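Local coordinates for putative carboxynorspermidine decarboxylase protein (Sinorhizobium meliloti, PDB 3MT1), which probably catalyses the pyridoxal 5'-phosphate-dependent decarboxylation of carboxynorspermidine and carboxyspermidine to norspermidine and spermidine, at residues A12-N17 with F45-D50; T41-D46 with I340-L345; I96-I101 with D109-I114. One frame throughout, in Å; residues are numbered along the deposited sequence.

Interaction 1 of 3, residues A12-N17 with F45-D50; sequences AKLTRN and FDLMRD
Leu14 and Leu47 lie alongside each other, pointing opposite ways, between two helices, with CD2 of Leu14 3.6 Å from CD2 of Leu47. Helix 11-28 precedes the first barrel strand, 31-35, and helix 45-49 follows it, so the contact packs two helices beside the (beta/alpha)8 barrel. Segments 12-17 and 45-49 run in roughly the same sense, 29° apart, with axes 10.4 Å from each other, a separation that leucine side chains, reaching from both helices, can span. Leu47 has CG anti to its backbone N (chi1 163°), which carries its forked end over to Leu14 and Thr15. Thr15 meets that fork at about a right angle, and its OG1 comes 3.4 Å from CD1 of Leu47. The hydroxyl can sit against a methyl because it is already hydrogen-bonded to the carbonyl O of Lys11 one turn earlier. Met48, present as selenomethionine, adds a looser touch, with CE 4.4 Å from CD1 of Leu14; both also rest on Ile236, and the side chain of Leu14 is about 11 Å from that of Glu233, a predicted substrate-binding residue. Replacing Leu47 by an alanine removes both methyls, and a gap would probably open beside Leu14 CD2 and Thr15 OG1. No hydrogen bond spans the segments, which implies that burial of apolar surface and close fit, not polar pairing, hold them together here.

Interaction 2 of 3, residues T41-D46 with I340-L345; sequences TWSVFD and IAIREL
The joint between the alpha/beta barrel and the C-terminal beta domain is bridged here, where Thr41 and Val44, following the first barrel strand, pack on Ile340 and Ile342 of strand 339-343. That strand lies between strands 6-10 and 349-353, and its alternation turns Ile340 and Ile342 to the barrel side while Ala341 points away. The tightest touch is between CG1 of Val44 and CD1 of Ile342, 3.4 Å apart. Ile342 reaches that far because its chain is stretched out beyond CG1 (chi2 175°), and the two side chains overlap head to tail. Thr41 and Ile340 are arranged likewise, meeting through their CG2 methyls at 4.0 Å; threonine thus offers a methyl to the apolar strand face. Beta-branched residues suit both sides, being stiff and compact, and at home in a strand. The 3-10 turn 42-44, entered from Thr41, is closed by a bond from Val44 N to Thr41 O (3.2 Å), and another follows from Phe45 N to Trp42 O (2.8 Å). In the same turn the CA of Trp42 sits over the centre of the Phe45 ring.

Ser43 OG skirts CD1 of Ile342 at 4.5 Å, but its polar partner is Ser365 OG of the second subunit, to which it is hydrogen-bonded. Leu364 of that subunit packs on Ile340, and Trp42 NE1 donates to Glu361 O, likewise of the second subunit, so in this dimer the domain joint is also part of the subunit interface. A barrel set against a beta domain is the arrangement of the fold-type III pyridoxal phosphate decarboxylases, the alanine racemase-like class.

Interaction 3 of 3, residues I96-I101 with D109-I114; sequences IIFNSI and DKAAGI
Extended strand residues 96-98 face two successive type I turns, Asp109 to Ala112 and Ala111 to Ile114, with the CA atoms of Ile96 and Ala111 7.5 Å apart. This is the return of a beta-alpha-beta crossover in the barrel: strand 95-98 leads into helix 101-107, and the turns bring the chain back into the neighbouring parallel strand 115-119. Ile96 and Phe98, two residues apart in the strand, both direct their side chains to the turns.

Ile96 does most of the touching through its CG2 methyl, which lies 3.8 Å from CB of Ala111 and 3.9 Å from CD1 of Ile114. Its longer branch runs anti to the backbone N (chi1 -169°), leaving CG2 as the branch that meets the turns. Ile114 comes across it at about a right angle. With CG1 placed between its backbone N and carbonyl carbon (chi1 53°), Ile114 sends CD1 over to the flank of Ile96, the length of the isoleucine chain bringing CD1 to 3.9 Å from CB of Ile96.

Phe98 meets the same alanine from another side: CB of Ala111 stands at the edge of the ring, near its plane, and 4.0 Å from CZ. The small side chain of Ala111 fits where an isoleucine methyl and a ring edge converge. Helix 83-92 closes over the cluster, Val90 packing on both Ile96 and Ala111, while Leu104 and Phe107 of the crossover helix pack on Phe98. Ser100, at the N-cap of that helix, accepts a hydrogen bond at OG from Gln103 N. The second turn is closed by its own backbone bond, from Ile114 N to Ala111 O at 3.3 Å.

From the N terminus, helix 11-28 supplies the first half of interaction 1, and the chain runs through barrel strand 31-35 before closing that loop at 45-50. Interaction 2 opens at 41-46, so it begins on the stretch where interaction 1 ends; they share Phe45 and Asp46 and also touch directly, CD2 of Leu14 lying 4.1 Å from CG2 of Val44. Interaction 3 makes a short local loop, 96-101 to 109-114, in series after interaction 1 and nested within the long loop that interaction 2 closes at 340-345. Interactions 1 and 2 together link helix 11-28, helix 45-49 and the 3-10 turn before it to the beta domain; interaction 3 stays within the barrel, its centre about 34 Å from that of interaction 2.

Interaction 1 of 3, residues A12-N17 with F45-D50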
ATOM      1  N   ALA B  12     -18.098  -9.519  19.434  1.00 41.47           N
ATOM      2  CA  ALA B  12     -17.927  -9.597  20.894  1.00 43.49           C
ATOM      3  C   ALA B  12     -16.587  -9.017  21.428  1.00 42.38           C
ATOM      4  O   ALA B  12     -16.564  -8.416  22.498  1.00 42.39           O
ATOM      5  CB  ALA B  12     -18.145 -11.026  21.396  1.00 45.41           C
ATOM      6  N   LYS B  13     -15.495  -9.201  20.684  1.00 41.68           N
ATOM      7  CA  LYS B  13     -14.184  -8.703  21.093  1.00 41.71           C
ATOM      8  C   LYS B  13     -14.037  -7.204  20.901  1.00 40.00           C
ATOM      9  O   LYS B  13     -13.389  -6.519  21.711  1.00 40.08           O
ATOM     10  CB  LYS B  13     -13.064  -9.427  20.362  1.00 41.07           C
ATOM     11  CG  LYS B  13     -12.879 -10.809  20.912  1.00 44.54           C
ATOM     12  CD  LYS B  13     -11.914 -11.599  20.052  1.00 45.15           C
ATOM     13  CE  LYS B  13     -11.907 -13.027  20.483  1.00 47.19           C
ATOM     14  NZ  LYS B  13     -11.342 -13.752  19.345  1.00 51.23           N
ATOM     15  N   LEU B  14     -14.639  -6.701  19.834  1.00 39.04           N
ATOM     16  CA  LEU B  14     -14.671  -5.286  19.615  1.00 38.26           C
ATOM     17  C   LEU B  14     -15.434  -4.651  20.769  1.00 39.55           C
ATOM     18  O   LEU B  14     -14.939  -3.714  21.376  1.00 39.86           O
ATOM     19  CB  LEU B  14     -15.313  -4.953  18.269  1.00 37.53           C
ATOM     20  CG  LEU B  14     -15.474  -3.474  17.887  1.00 38.09           C
ATOM     21  CD1 LEU B  14     -14.137  -2.671  17.843  1.00 39.28           C
ATOM     22  CD2 LEU B  14     -16.062  -3.418  16.522  1.00 40.61           C
ATOM     23  N   THR B  15     -16.610  -5.180  21.093  1.00 41.00           N
ATOM     24  CA  THR B  15     -17.392  -4.676  22.219  1.00 42.62           C
ATOM     25  C   THR B  15     -16.633  -4.664  23.544  1.00 43.63           C
ATOM     26  O   THR B  15     -16.733  -3.687  24.285  1.00 43.71           O
ATOM     27  CB  THR B  15     -18.680  -5.464  22.387  1.00 44.76           C
ATOM     28  OG1 THR B  15     -19.454  -5.297  21.208  1.00 45.20           O
ATOM     29  CG2 THR B  15     -19.469  -4.991  23.594  1.00 45.02           C
ATOM     30  N   ARG B  16     -15.899  -5.740  23.840  1.00 44.85           N
ATOM     31  CA  ARG B  16     -15.015  -5.791  25.011  1.00 46.59           C
ATOM     32  C   ARG B  16     -14.199  -4.486  25.047  1.00 45.10           C
ATOM     33  O   ARG B  16     -14.206  -3.802  26.048  1.00 46.35           O
ATOM     34  CB  ARG B  16     -14.158  -7.079  24.968  1.00 47.91           C
ATOM     35  CG  ARG B  16     -13.048  -7.314  26.031  1.00 51.23           C
ATOM     36  CD  ARG B  16     -11.823  -8.016  25.362  1.00 55.25           C
ATOM     37  NE  ARG B  16     -11.614  -7.414  24.016  1.00 57.68           N
ATOM     38  CZ  ARG B  16     -10.710  -7.771  23.094  1.00 56.79           C
ATOM     39  NH1 ARG B  16      -9.848  -8.757  23.303  1.00 58.07           N
ATOM     40  NH2 ARG B  16     -10.674  -7.111  21.939  1.00 56.86           N
ATOM     41  N   ASN B  17     -13.588  -4.091  23.926  1.00 43.45           N
ATOM     42  CA  ASN B  17     -12.781  -2.868  23.857  1.00 41.48           C
ATOM     43  C   ASN B  17     -13.612  -1.635  24.097  1.00 40.94           C
ATOM     44  O   ASN B  17     -13.184  -0.692  24.763  1.00 40.62           O
ATOM     45  CB  ASN B  17     -12.111  -2.705  22.490  1.00 39.50           C
ATOM     46  CG  ASN B  17     -11.010  -3.704  22.241  1.00 39.73           C
ATOM     47  OD1 ASN B  17     -10.569  -4.420  23.146  1.00 43.52           O
ATOM     48  ND2 ASN B  17     -10.556  -3.765  20.994  1.00 38.63           N
ATOM     49  N   PHE B  45     -19.398   1.315  12.787  1.00 36.70           N
ATOM     50  CA  PHE B  45     -19.550   2.531  13.566  1.00 38.05           C
ATOM     51  C   PHE B  45     -20.803   2.561  14.460  1.00 40.81           C
ATOM     52  O   PHE B  45     -20.778   3.102  15.564  1.00 40.74           O
ATOM     53  CB  PHE B  45     -19.542   3.759  12.667  1.00 37.93           C
ATOM     54  CG  PHE B  45     -18.200   4.078  12.079  1.00 37.02           C
ATOM     55  CD1 PHE B  45     -17.063   3.390  12.466  1.00 34.63           C
ATOM     56  CD2 PHE B  45     -18.072   5.090  11.150  1.00 37.72           C
ATOM     57  CE1 PHE B  45     -15.852   3.693  11.918  1.00 33.37           C
ATOM     58  CE2 PHE B  45     -16.818   5.401  10.610  1.00 32.06           C
ATOM     59  CZ  PHE B  45     -15.736   4.702  10.998  1.00 30.71           C
ATOM     60  N   ASP B  46     -21.893   1.983  13.979  1.00 43.99           N
ATOM     61  CA  ASP B  46     -23.126   1.902  14.756  1.00 46.94           C
ATOM     62  C   ASP B  46     -22.877   1.195  16.056  1.00 47.63           C
ATOM     63  O   ASP B  46     -23.397   1.608  17.091  1.00 48.55           O
ATOM     64  CB  ASP B  46     -24.269   1.243  13.963  1.00 48.69           C
ATOM     65  CG  ASP B  46     -24.909   2.221  12.957  1.00 52.38           C
ATOM     66  OD1 ASP B  46     -24.846   3.448  13.233  1.00 53.06           O
ATOM     67  OD2 ASP B  46     -25.456   1.792  11.894  1.00 54.73           O
ATOM     68  N   LEU B  47     -22.054   0.154  16.020  1.00 47.64           N
ATOM     69  CA  LEU B  47     -21.688  -0.505  17.258  1.00 48.27           C
ATOM     70  C   LEU B  47     -20.783   0.356  18.153  1.00 46.12           C
ATOM     71  O   LEU B  47     -21.028   0.430  19.338  1.00 47.45           O
ATOM     72  CB  LEU B  47     -21.147  -1.922  17.028  1.00 49.47           C
ATOM     73  CG  LEU B  47     -20.357  -2.571  18.173  1.00 51.23           C
ATOM     74  CD1 LEU B  47     -21.266  -3.094  19.308  1.00 55.58           C
ATOM     75  CD2 LEU B  47     -19.488  -3.688  17.626  1.00 51.97           C
HETATM   76  N   MSE B  48     -19.803   1.059  17.593  1.00 43.51           N
HETATM   77  CA  MSE B  48     -18.860   1.839  18.402  1.00 41.46           C
HETATM   78  C   MSE B  48     -19.414   3.175  18.935  1.00 41.49           C
HETATM   79  O   MSE B  48     -18.976   3.655  19.984  1.00 41.02           O
HETATM   80  CB  MSE B  48     -17.573   2.100  17.609  1.00 39.27           C
HETATM   81  CG  MSE B  48     -16.908   0.855  17.155  1.00 38.72           C
HETATM   82 SE   MSE B  48     -15.519   1.119  15.845  0.75 36.06          SE
HETATM   83  CE  MSE B  48     -14.118   1.648  17.027  1.00 34.33           C
ATOM     84  N   ARG B  49     -20.337   3.775  18.188  1.00 41.47           N
ATOM     85  CA  ARG B  49     -20.903   5.089  18.490  1.00 42.24           C
ATOM     86  C   ARG B  49     -21.286   5.286  19.974  1.00 42.63           C
ATOM     87  O   ARG B  49     -20.899   6.275  20.602  1.00 41.05           O
ATOM     88  CB  ARG B  49     -22.142   5.338  17.594  1.00 43.65           C
ATOM     89  CG  ARG B  49     -22.307   6.769  17.147  1.00 46.13           C
ATOM     90  CD  ARG B  49     -23.573   7.057  16.348  1.00 51.49           C
ATOM     91  NE  ARG B  49     -24.321   8.152  16.992  1.00 59.82           N
ATOM     92  CZ  ARG B  49     -24.858   9.215  16.373  1.00 67.05           C
ATOM     93  NH1 ARG B  49     -24.722   9.387  15.049  1.00 69.51           N
ATOM     94  NH2 ARG B  49     -25.531  10.137  17.086  1.00 70.10           N
ATOM     95  N   ASP B  50     -22.049   4.348  20.530  1.00 43.81           N
ATOM     96  CA  ASP B  50     -22.589   4.557  21.867  1.00 45.06           C
ATOM     97  C   ASP B  50     -21.555   4.475  22.985  1.00 44.04           C
ATOM     98  O   ASP B  50     -21.884   4.741  24.136  1.00 44.64           O
ATOM     99  CB  ASP B  50     -23.754   3.614  22.141  1.00 47.48           C
ATOM    100  CG  ASP B  50     -24.911   3.824  21.174  1.00 50.02           C
ATOM    101  OD1 ASP B  50     -25.251   5.000  20.875  1.00 51.80           O
ATOM    102  OD2 ASP B  50     -25.477   2.811  20.715  1.00 50.96           O
TER

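Interaction 2 of 3, residues T41-D46 with I340-L345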
ATOM      1  N   THR B  41     -13.491   1.345   9.121  1.00 29.86           N
ATOM      2  CA  THR B  41     -14.415   0.364   8.599  1.00 30.74           C
ATOM      3  C   THR B  41     -15.804   0.718   9.117  1.00 31.17           C
ATOM      4  O   THR B  41     -16.281   0.163  10.138  1.00 31.62           O
ATOM      5  CB  THR B  41     -13.995  -1.005   9.028  1.00 30.73           C
ATOM      6  OG1 THR B  41     -12.727  -1.266   8.449  1.00 32.41           O
ATOM      7  CG2 THR B  41     -14.962  -2.065   8.541  1.00 33.07           C
ATOM      8  N   TRP B  42     -16.446   1.618   8.383  1.00 30.19           N
ATOM      9  CA  TRP B  42     -17.615   2.310   8.884  1.00 30.87           C
ATOM     10  C   TRP B  42     -18.845   1.439   9.194  1.00 33.30           C
ATOM     11  O   TRP B  42     -19.642   1.814  10.044  1.00 33.82           O
ATOM     12  CB  TRP B  42     -17.986   3.507   8.008  1.00 30.19           C
ATOM     13  CG  TRP B  42     -18.151   3.241   6.539  1.00 30.13           C
ATOM     14  CD1 TRP B  42     -17.178   3.314   5.568  1.00 27.69           C
ATOM     15  CD2 TRP B  42     -19.352   2.908   5.874  1.00 30.93           C
ATOM     16  NE1 TRP B  42     -17.695   3.013   4.363  1.00 29.54           N
ATOM     17  CE2 TRP B  42     -19.041   2.780   4.506  1.00 33.48           C
ATOM     18  CE3 TRP B  42     -20.671   2.724   6.293  1.00 33.53           C
ATOM     19  CZ2 TRP B  42     -20.006   2.439   3.545  1.00 35.30           C
ATOM     20  CZ3 TRP B  42     -21.641   2.406   5.336  1.00 37.44           C
ATOM     21  CH2 TRP B  42     -21.299   2.249   3.981  1.00 36.47           C
ATOM     22  N   SER B  43     -18.970   0.266   8.576  1.00 34.24           N
ATOM     23  CA  SER B  43     -20.122  -0.583   8.865  1.00 36.45           C
ATOM     24  C   SER B  43     -20.249  -1.036  10.332  1.00 37.29           C
ATOM     25  O   SER B  43     -21.302  -1.607  10.713  1.00 38.26           O
ATOM     26  CB  SER B  43     -20.118  -1.829   7.981  1.00 38.06           C
ATOM     27  OG  SER B  43     -18.928  -2.557   8.206  1.00 38.37           O
ATOM     28  N   VAL B  44     -19.191  -0.819  11.133  1.00 35.78           N
ATOM     29  CA  VAL B  44     -19.245  -1.120  12.549  1.00 36.36           C
ATOM     30  C   VAL B  44     -19.307   0.144  13.410  1.00 36.37           C
ATOM     31  O   VAL B  44     -19.297   0.059  14.636  1.00 36.64           O
ATOM     32  CB  VAL B  44     -18.097  -2.110  13.036  1.00 36.68           C
ATOM     33  CG1 VAL B  44     -18.126  -3.440  12.263  1.00 37.53           C
ATOM     34  CG2 VAL B  44     -16.710  -1.462  13.004  1.00 33.70           C
ATOM     35  N   PHE B  45     -19.398   1.315  12.787  1.00 36.70           N
ATOM     36  CA  PHE B  45     -19.550   2.531  13.566  1.00 38.05           C
ATOM     37  C   PHE B  45     -20.803   2.561  14.460  1.00 40.81           C
ATOM     38  O   PHE B  45     -20.778   3.102  15.564  1.00 40.74           O
ATOM     39  CB  PHE B  45     -19.542   3.759  12.667  1.00 37.93           C
ATOM     40  CG  PHE B  45     -18.200   4.078  12.079  1.00 37.02           C
ATOM     41  CD1 PHE B  45     -17.063   3.390  12.466  1.00 34.63           C
ATOM     42  CD2 PHE B  45     -18.072   5.090  11.150  1.00 37.72           C
ATOM     43  CE1 PHE B  45     -15.852   3.693  11.918  1.00 33.37           C
ATOM     44  CE2 PHE B  45     -16.818   5.401  10.610  1.00 32.06           C
ATOM     45  CZ  PHE B  45     -15.736   4.702  10.998  1.00 30.71           C
ATOM     46  N   ASP B  46     -21.893   1.983  13.979  1.00 43.99           N
ATOM     47  CA  ASP B  46     -23.126   1.902  14.756  1.00 46.94           C
ATOM     48  C   ASP B  46     -22.877   1.195  16.056  1.00 47.63           C
ATOM     49  O   ASP B  46     -23.397   1.608  17.091  1.00 48.55           O
ATOM     50  CB  ASP B  46     -24.269   1.243  13.963  1.00 48.69           C
ATOM     51  CG  ASP B  46     -24.909   2.221  12.957  1.00 52.38           C
ATOM     52  OD1 ASP B  46     -24.846   3.448  13.233  1.00 53.06           O
ATOM     53  OD2 ASP B  46     -25.456   1.792  11.894  1.00 54.73           O
ATOM     54  N   ILE B 340     -14.623  -7.975   3.600  1.00 28.66           N
ATOM     55  CA  ILE B 340     -14.729  -7.450   4.939  1.00 30.08           C
ATOM     56  C   ILE B 340     -15.912  -8.174   5.563  1.00 31.24           C
ATOM     57  O   ILE B 340     -17.007  -8.179   4.997  1.00 31.81           O
ATOM     58  CB  ILE B 340     -14.935  -5.905   4.935  1.00 30.48           C
ATOM     59  CG1 ILE B 340     -13.704  -5.191   4.364  1.00 31.11           C
ATOM     60  CG2 ILE B 340     -15.289  -5.380   6.333  1.00 30.19           C
ATOM     61  CD1 ILE B 340     -13.846  -3.588   4.314  1.00 32.87           C
ATOM     62  N   ALA B 341     -15.671  -8.815   6.709  1.00 32.06           N
ATOM     63  CA  ALA B 341     -16.713  -9.601   7.399  1.00 32.87           C
ATOM     64  C   ALA B 341     -16.718  -9.464   8.914  1.00 33.48           C
ATOM     65  O   ALA B 341     -15.721  -9.119   9.545  1.00 33.46           O
ATOM     66  CB  ALA B 341     -16.646 -11.034   7.000  1.00 33.36           C
ATOM     67  N   ILE B 342     -17.884  -9.700   9.473  1.00 35.28           N
ATOM     68  CA  ILE B 342     -18.105  -9.613  10.909  1.00 37.29           C
ATOM     69  C   ILE B 342     -18.546 -10.967  11.485  1.00 38.97           C
ATOM     70  O   ILE B 342     -19.491 -11.579  10.954  1.00 40.11           O
ATOM     71  CB  ILE B 342     -19.215  -8.581  11.184  1.00 37.79           C
ATOM     72  CG1 ILE B 342     -18.734  -7.205  10.716  1.00 36.05           C
ATOM     73  CG2 ILE B 342     -19.640  -8.612  12.657  1.00 38.28           C
ATOM     74  CD1 ILE B 342     -19.780  -6.080  10.819  1.00 37.93           C
ATOM     75  N   ARG B 343     -17.884 -11.439  12.547  1.00 40.17           N
ATOM     76  CA  ARG B 343     -18.429 -12.560  13.339  1.00 42.21           C
ATOM     77  C   ARG B 343     -19.445 -11.991  14.319  1.00 42.64           C
ATOM     78  O   ARG B 343     -19.076 -11.234  15.201  1.00 43.02           O
ATOM     79  CB  ARG B 343     -17.333 -13.324  14.093  1.00 43.47           C
ATOM     80  CG  ARG B 343     -17.803 -14.684  14.637  1.00 47.05           C
ATOM     81  CD  ARG B 343     -16.831 -15.319  15.615  1.00 52.20           C
ATOM     82  NE  ARG B 343     -15.819 -16.144  14.943  1.00 57.56           N
ATOM     83  CZ  ARG B 343     -14.521 -15.826  14.799  1.00 59.33           C
ATOM     84  NH1 ARG B 343     -14.034 -14.674  15.279  1.00 57.26           N
ATOM     85  NH2 ARG B 343     -13.698 -16.669  14.161  1.00 59.86           N
ATOM     86  N   GLU B 344     -20.720 -12.313  14.148  1.00 43.90           N
ATOM     87  CA  GLU B 344     -21.744 -11.792  15.064  1.00 45.84           C
ATOM     88  C   GLU B 344     -21.817 -12.652  16.343  1.00 47.12           C
ATOM     89  O   GLU B 344     -21.088 -13.635  16.487  1.00 46.94           O
ATOM     90  CB  GLU B 344     -23.128 -11.695  14.399  1.00 46.64           C
ATOM     91  CG  GLU B 344     -23.184 -11.127  12.989  1.00 49.36           C
ATOM     92  CD  GLU B 344     -23.573  -9.648  12.881  1.00 54.53           C
ATOM     93  OE1 GLU B 344     -23.251  -8.841  13.778  1.00 58.09           O
ATOM     94  OE2 GLU B 344     -24.196  -9.272  11.860  1.00 58.91           O
ATOM     95  N   LEU B 345     -22.699 -12.278  17.267  1.00 49.02           N
ATOM     96  CA  LEU B 345     -22.815 -12.972  18.577  1.00 51.22           C
ATOM     97  C   LEU B 345     -23.216 -14.454  18.486  1.00 52.89           C
ATOM     98  O   LEU B 345     -22.597 -15.308  19.098  1.00 53.83           O
ATOM     99  CB  LEU B 345     -23.732 -12.179  19.515  1.00 51.93           C
ATOM    100  CG  LEU B 345     -23.187 -10.760  19.749  1.00 50.76           C
ATOM    101  CD1 LEU B 345     -24.220  -9.891  20.412  1.00 50.26           C
ATOM    102  CD2 LEU B 345     -21.883 -10.783  20.543  1.00 48.47           C
TER

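Interaction 3 of 3, residues I96-I101 with D109-I114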
ATOM      1  N   ILE B  96     -10.873  22.064  14.882  1.00 42.83           N
ATOM      2  CA  ILE B  96      -9.866  21.987  13.830  1.00 41.66           C
ATOM      3  C   ILE B  96      -8.540  22.268  14.491  1.00 41.83           C
ATOM      4  O   ILE B  96      -8.458  23.100  15.388  1.00 42.27           O
ATOM      5  CB  ILE B  96     -10.155  22.967  12.658  1.00 42.45           C
ATOM      6  CG1 ILE B  96      -9.237  22.647  11.463  1.00 42.90           C
ATOM      7  CG2 ILE B  96     -10.018  24.401  13.088  1.00 41.09           C
ATOM      8  CD1 ILE B  96      -9.597  23.401  10.188  1.00 42.16           C
ATOM      9  N   ILE B  97      -7.518  21.533  14.084  1.00 41.14           N
ATOM     10  CA  ILE B  97      -6.205  21.667  14.661  1.00 41.69           C
ATOM     11  C   ILE B  97      -5.179  21.919  13.578  1.00 42.60           C
ATOM     12  O   ILE B  97      -5.226  21.324  12.482  1.00 41.46           O
ATOM     13  CB  ILE B  97      -5.848  20.435  15.466  1.00 41.55           C
ATOM     14  CG1 ILE B  97      -6.805  20.358  16.654  1.00 42.11           C
ATOM     15  CG2 ILE B  97      -4.375  20.464  15.922  1.00 40.62           C
ATOM     16  CD1 ILE B  97      -7.449  19.016  16.821  1.00 44.91           C
ATOM     17  N   PHE B  98      -4.279  22.852  13.884  1.00 43.68           N
ATOM     18  CA  PHE B  98      -3.261  23.255  12.938  1.00 44.27           C
ATOM     19  C   PHE B  98      -1.935  22.864  13.468  1.00 45.41           C
ATOM     20  O   PHE B  98      -1.713  22.872  14.688  1.00 45.77           O
ATOM     21  CB  PHE B  98      -3.285  24.743  12.670  1.00 44.67           C
ATOM     22  CG  PHE B  98      -4.625  25.252  12.259  1.00 44.28           C
ATOM     23  CD1 PHE B  98      -5.022  25.192  10.932  1.00 43.58           C
ATOM     24  CD2 PHE B  98      -5.507  25.787  13.211  1.00 44.19           C
ATOM     25  CE1 PHE B  98      -6.274  25.662  10.549  1.00 42.81           C
ATOM     26  CE2 PHE B  98      -6.737  26.254  12.842  1.00 43.35           C
ATOM     27  CZ  PHE B  98      -7.127  26.187  11.500  1.00 43.54           C
ATOM     28  N   ASN B  99      -1.060  22.529  12.522  1.00 46.37           N
ATOM     29  CA  ASN B  99       0.264  22.007  12.794  1.00 47.03           C
ATOM     30  C   ASN B  99       1.253  23.081  13.238  1.00 48.82           C
ATOM     31  O   ASN B  99       2.243  22.791  13.906  1.00 50.00           O
ATOM     32  CB  ASN B  99       0.789  21.284  11.553  1.00 46.61           C
ATOM     33  CG  ASN B  99       1.956  20.369  11.863  1.00 47.31           C
ATOM     34  OD1 ASN B  99       1.800  19.387  12.591  1.00 46.50           O
ATOM     35  ND2 ASN B  99       3.132  20.684  11.313  1.00 48.05           N
ATOM     36  N   SER B 100       0.977  24.322  12.870  1.00 49.78           N
ATOM     37  CA  SER B 100       1.960  25.387  12.996  1.00 51.89           C
ATOM     38  C   SER B 100       1.228  26.705  13.082  1.00 52.65           C
ATOM     39  O   SER B 100       0.063  26.799  12.672  1.00 51.77           O
ATOM     40  CB  SER B 100       2.881  25.392  11.775  1.00 52.67           C
ATOM     41  OG  SER B 100       2.138  25.769  10.624  1.00 51.48           O
ATOM     42  N   ILE B 101       1.920  27.716  13.607  1.00 54.92           N
ATOM     43  CA  ILE B 101       1.378  29.067  13.753  1.00 55.89           C
ATOM     44  C   ILE B 101       0.948  29.598  12.394  1.00 56.19           C
ATOM     45  O   ILE B 101      -0.168  30.095  12.227  1.00 55.61           O
ATOM     46  CB  ILE B 101       2.400  30.001  14.445  1.00 58.61           C
ATOM     47  CG1 ILE B 101       2.246  29.869  15.957  1.00 59.67           C
ATOM     48  CG2 ILE B 101       2.207  31.475  14.026  1.00 59.09           C
ATOM     49  CD1 ILE B 101       3.560  29.862  16.736  1.00 63.92           C
ATOM     50  N   ASP B 109      -9.285  32.837   9.644  1.00 58.34           N
ATOM     51  CA  ASP B 109     -10.539  33.406   9.126  1.00 58.68           C
ATOM     52  C   ASP B 109     -11.576  32.367   8.720  1.00 56.72           C
ATOM     53  O   ASP B 109     -12.722  32.427   9.155  1.00 57.13           O
ATOM     54  CB  ASP B 109     -10.289  34.405   7.990  1.00 60.57           C
ATOM     55  CG  ASP B 109     -10.021  35.787   8.505  1.00 63.36           C
ATOM     56  OD1 ASP B 109     -10.323  36.045   9.682  1.00 64.03           O
ATOM     57  OD2 ASP B 109      -9.518  36.628   7.743  1.00 67.40           O
ATOM     58  N   LYS B 110     -11.170  31.410   7.905  1.00 55.39           N
ATOM     59  CA  LYS B 110     -12.069  30.358   7.451  1.00 53.82           C
ATOM     60  C   LYS B 110     -12.594  29.449   8.582  1.00 51.79           C
ATOM     61  O   LYS B 110     -13.741  28.981   8.527  1.00 50.82           O
ATOM     62  CB  LYS B 110     -11.388  29.554   6.355  1.00 53.13           C
ATOM     63  CG  LYS B 110     -11.545  30.199   5.013  1.00 55.10           C
ATOM     64  CD  LYS B 110     -10.368  29.884   4.108  1.00 57.37           C
ATOM     65  CE  LYS B 110     -10.685  30.148   2.623  1.00 59.52           C
ATOM     66  NZ  LYS B 110     -11.610  31.306   2.462  1.00 60.90           N
ATOM     67  N   ALA B 111     -11.769  29.249   9.611  1.00 50.48           N
ATOM     68  CA  ALA B 111     -12.118  28.384  10.736  1.00 49.32           C
ATOM     69  C   ALA B 111     -12.808  29.160  11.868  1.00 50.29           C
ATOM     70  O   ALA B 111     -12.975  28.647  12.981  1.00 50.00           O
ATOM     71  CB  ALA B 111     -10.859  27.660  11.246  1.00 48.02           C
ATOM     72  N   ALA B 112     -13.208  30.398  11.579  1.00 51.55           N
ATOM     73  CA  ALA B 112     -13.728  31.310  12.595  1.00 52.12           C
ATOM     74  C   ALA B 112     -14.944  30.780  13.357  1.00 51.27           C
ATOM     75  O   ALA B 112     -15.128  31.119  14.514  1.00 51.90           O
ATOM     76  CB  ALA B 112     -14.044  32.665  11.978  1.00 53.47           C
ATOM     77  N   GLY B 113     -15.775  29.962  12.722  1.00 50.14           N
ATOM     78  CA  GLY B 113     -17.016  29.540  13.368  1.00 49.70           C
ATOM     79  C   GLY B 113     -16.902  28.406  14.371  1.00 48.09           C
ATOM     80  O   GLY B 113     -17.835  28.129  15.101  1.00 48.58           O
ATOM     81  N   ILE B 114     -15.762  27.731  14.393  1.00 46.59           N
ATOM     82  CA  ILE B 114     -15.578  26.569  15.229  1.00 45.13           C
ATOM     83  C   ILE B 114     -14.362  26.778  16.102  1.00 44.92           C
ATOM     84  O   ILE B 114     -13.594  27.727  15.876  1.00 45.77           O
ATOM     85  CB  ILE B 114     -15.423  25.267  14.385  1.00 44.36           C
ATOM     86  CG1 ILE B 114     -14.309  25.426  13.339  1.00 44.64           C
ATOM     87  CG2 ILE B 114     -16.779  24.857  13.738  1.00 44.24           C
ATOM     88  CD1 ILE B 114     -13.906  24.150  12.665  1.00 44.57           C
TER